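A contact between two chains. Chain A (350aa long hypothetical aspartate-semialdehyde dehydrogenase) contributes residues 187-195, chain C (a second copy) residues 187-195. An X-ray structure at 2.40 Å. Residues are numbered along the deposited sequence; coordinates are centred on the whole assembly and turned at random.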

# COMPACT_ATOMS: atom_id res chain seq x y z
N GLY A 187 10.23 -6.91 -10.71
CA GLY A 187 10.03 -6.11 -11.90
C GLY A 187 9.56 -4.69 -11.64
O GLY A 187 10.01 -3.76 -12.32
N ILE A 188 8.68 -4.51 -10.67
CA ILE A 188 8.13 -3.18 -10.38
C ILE A 188 8.49 -2.63 -9.01
O ILE A 188 8.33 -3.30 -8.00
CB ILE A 188 6.60 -3.22 -10.53
CG1 ILE A 188 6.26 -3.79 -11.91
CG2 ILE A 188 6.02 -1.83 -10.36
CD1 ILE A 188 4.95 -4.51 -11.95
N SER A 189 8.97 -1.39 -8.98
CA SER A 189 9.36 -0.76 -7.72
C SER A 189 8.16 -0.28 -6.92
O SER A 189 7.09 -0.01 -7.45
CB SER A 189 10.30 0.43 -7.98
OG SER A 189 9.55 1.60 -8.24
N PHE A 190 8.36 -0.18 -5.61
CA PHE A 190 7.32 0.28 -4.70
C PHE A 190 6.88 1.71 -5.03
O PHE A 190 5.69 2.03 -5.02
CB PHE A 190 7.84 0.24 -3.27
CG PHE A 190 6.89 0.81 -2.27
CD1 PHE A 190 5.83 0.06 -1.80
CD2 PHE A 190 7.07 2.10 -1.79
CE1 PHE A 190 4.94 0.58 -0.86
CE2 PHE A 190 6.19 2.63 -0.85
CZ PHE A 190 5.13 1.86 -0.38
N MET A 191 7.86 2.57 -5.29
CA MET A 191 7.62 3.97 -5.61
C MET A 191 6.79 4.15 -6.88
O MET A 191 5.98 5.08 -6.96
CB MET A 191 8.96 4.69 -5.79
CG MET A 191 9.79 4.82 -4.52
SD MET A 191 9.00 5.86 -3.28
CE MET A 191 9.14 7.46 -4.07
N ALA A 192 6.97 3.27 -7.85
CA ALA A 192 6.27 3.37 -9.12
C ALA A 192 4.81 2.95 -9.13
O ALA A 192 4.01 3.51 -9.87
CB ALA A 192 7.02 2.57 -10.19
N ILE A 193 4.45 1.97 -8.30
CA ILE A 193 3.08 1.48 -8.32
C ILE A 193 2.19 1.68 -7.09
O ILE A 193 0.97 1.81 -7.23
CB ILE A 193 3.07 -0.03 -8.69
CG1 ILE A 193 1.65 -0.51 -8.96
CG2 ILE A 193 3.68 -0.85 -7.57
CD1 ILE A 193 0.98 0.17 -10.15
N GLU A 194 2.76 1.72 -5.89
CA GLU A 194 1.93 1.86 -4.70
C GLU A 194 1.03 3.10 -4.72
O GLU A 194 1.46 4.21 -5.04
CB GLU A 194 2.80 1.81 -3.43
CG GLU A 194 3.36 3.13 -2.94
CD GLU A 194 2.35 3.90 -2.12
OE1 GLU A 194 1.51 3.25 -1.46
OE2 GLU A 194 2.41 5.15 -2.12
N GLY A 195 -0.24 2.87 -4.39
CA GLY A 195 -1.22 3.93 -4.38
C GLY A 195 -1.35 4.52 -5.77
O GLY A 195 -1.75 5.66 -5.93
N GLY C 187 14.97 1.38 -5.74
CA GLY C 187 15.82 0.57 -4.90
C GLY C 187 15.12 -0.66 -4.34
O GLY C 187 15.71 -1.74 -4.27
N ILE C 188 13.85 -0.50 -3.97
CA ILE C 188 13.09 -1.59 -3.37
C ILE C 188 11.83 -1.94 -4.16
O ILE C 188 11.09 -1.05 -4.58
CB ILE C 188 12.70 -1.22 -1.93
CG1 ILE C 188 13.96 -0.79 -1.18
CG2 ILE C 188 12.01 -2.39 -1.24
CD1 ILE C 188 13.71 -0.30 0.20
N SER C 189 11.59 -3.23 -4.35
CA SER C 189 10.44 -3.68 -5.09
C SER C 189 9.17 -3.65 -4.25
O SER C 189 9.22 -3.77 -3.03
CB SER C 189 10.65 -5.09 -5.62
OG SER C 189 10.63 -6.04 -4.57
N PHE C 190 8.05 -3.49 -4.94
CA PHE C 190 6.73 -3.46 -4.31
C PHE C 190 6.49 -4.74 -3.53
O PHE C 190 5.99 -4.71 -2.41
CB PHE C 190 5.66 -3.32 -5.39
CG PHE C 190 4.26 -3.27 -4.86
CD1 PHE C 190 3.74 -2.08 -4.34
CD2 PHE C 190 3.45 -4.40 -4.87
CE1 PHE C 190 2.43 -2.03 -3.84
CE2 PHE C 190 2.13 -4.35 -4.37
CZ PHE C 190 1.63 -3.17 -3.86
N MET C 191 6.82 -5.87 -4.15
CA MET C 191 6.64 -7.18 -3.55
C MET C 191 7.39 -7.35 -2.24
O MET C 191 6.88 -7.94 -1.31
CB MET C 191 7.09 -8.28 -4.51
CG MET C 191 6.26 -8.36 -5.79
SD MET C 191 4.55 -8.85 -5.48
CE MET C 191 4.75 -10.65 -5.31
N ALA C 192 8.61 -6.81 -2.18
CA ALA C 192 9.45 -6.93 -1.00
C ALA C 192 9.07 -6.06 0.18
O ALA C 192 9.40 -6.40 1.32
CB ALA C 192 10.89 -6.65 -1.39
N ILE C 193 8.38 -4.94 -0.06
CA ILE C 193 8.07 -4.05 1.04
C ILE C 193 6.59 -3.79 1.36
O ILE C 193 6.25 -3.57 2.52
CB ILE C 193 8.79 -2.68 0.83
CG1 ILE C 193 8.64 -1.81 2.08
CG2 ILE C 193 8.21 -1.95 -0.38
CD1 ILE C 193 9.35 -2.35 3.30
N GLU C 194 5.72 -3.84 0.36
CA GLU C 194 4.29 -3.59 0.56
C GLU C 194 3.67 -4.48 1.64
O GLU C 194 3.83 -5.71 1.63
CB GLU C 194 3.54 -3.71 -0.78
CG GLU C 194 2.63 -4.92 -0.96
CD GLU C 194 1.27 -4.74 -0.32
OE1 GLU C 194 0.75 -3.60 -0.34
OE2 GLU C 194 0.71 -5.75 0.19
N GLY C 195 2.97 -3.84 2.57
CA GLY C 195 2.33 -4.56 3.67
C GLY C 195 3.38 -5.27 4.52
O GLY C 195 3.06 -6.23 5.24
O HOH W 1 7.57 -5.78 -7.05
O HOH W 2 10.67 1.74 -4.89

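Two copies of the same short loop-to-helix turn meet nearly symmetrically, joined by a single reciprocal backbone bridge and sealed by a small apolar cluster of phenylalanine and isoleucine.

The bridge centres on the two serines, A:Ser189 CA lying 4.1 Å from C:Ser189 CA. Two hydrogen bonds flank it: A:Phe190 N donates to C:Ile188 O at 3.0 Å, and C:Phe190 N donates to A:Ile188 O at 3.1 Å, both almost linear. The pairing is a single bridge, and each chain enters a helix at the next residue, A:Phe190 and C:Phe190. The first helical amide of each chain thus donates across the interface; A:Phe190 N and C:Phe190 N, 3.4 Å apart, are two donors, close but not hydrogen-bonded to each other.

Each carbonyl also serves a water. Water 1 donates to A:Ile188 O (2.8 Å) and accepts from C:Met191 N (3.0 Å); water 2 donates to C:Ile188 O (2.8 Å) and accepts from A:Met191 N (3.0 Å). The next amide of each helix is therefore tied to the partner chain through solvent.

A:Ser189 and C:Ser189 show a rule of economy: the backbone pairs across the interface, while the side chain, in the p rotamer with CB pointing away overall, is free to cap its own helix. A:Ser189 OG accepts from A:Ala192 N at 3.1 Å, and C:Ser189 OG from C:Ala192 N at 3.2 Å.

A:Phe190 and C:Phe190, both in the t rotamer, supply the largest covered area on each side. The rings approach at 3.9 Å between A:Phe190 CD1 and C:Phe190 CD1, and each meets the other chain's isoleucine: A:Phe190 CD1 is 3.4 Å from C:Ile193 CG2, and A:Ile193 CG2 is 3.5 Å from C:Phe190 CD1. A:Glu194 CB adds aliphatic contact at the ring edge, 3.9 Å from C:Phe190 CE1.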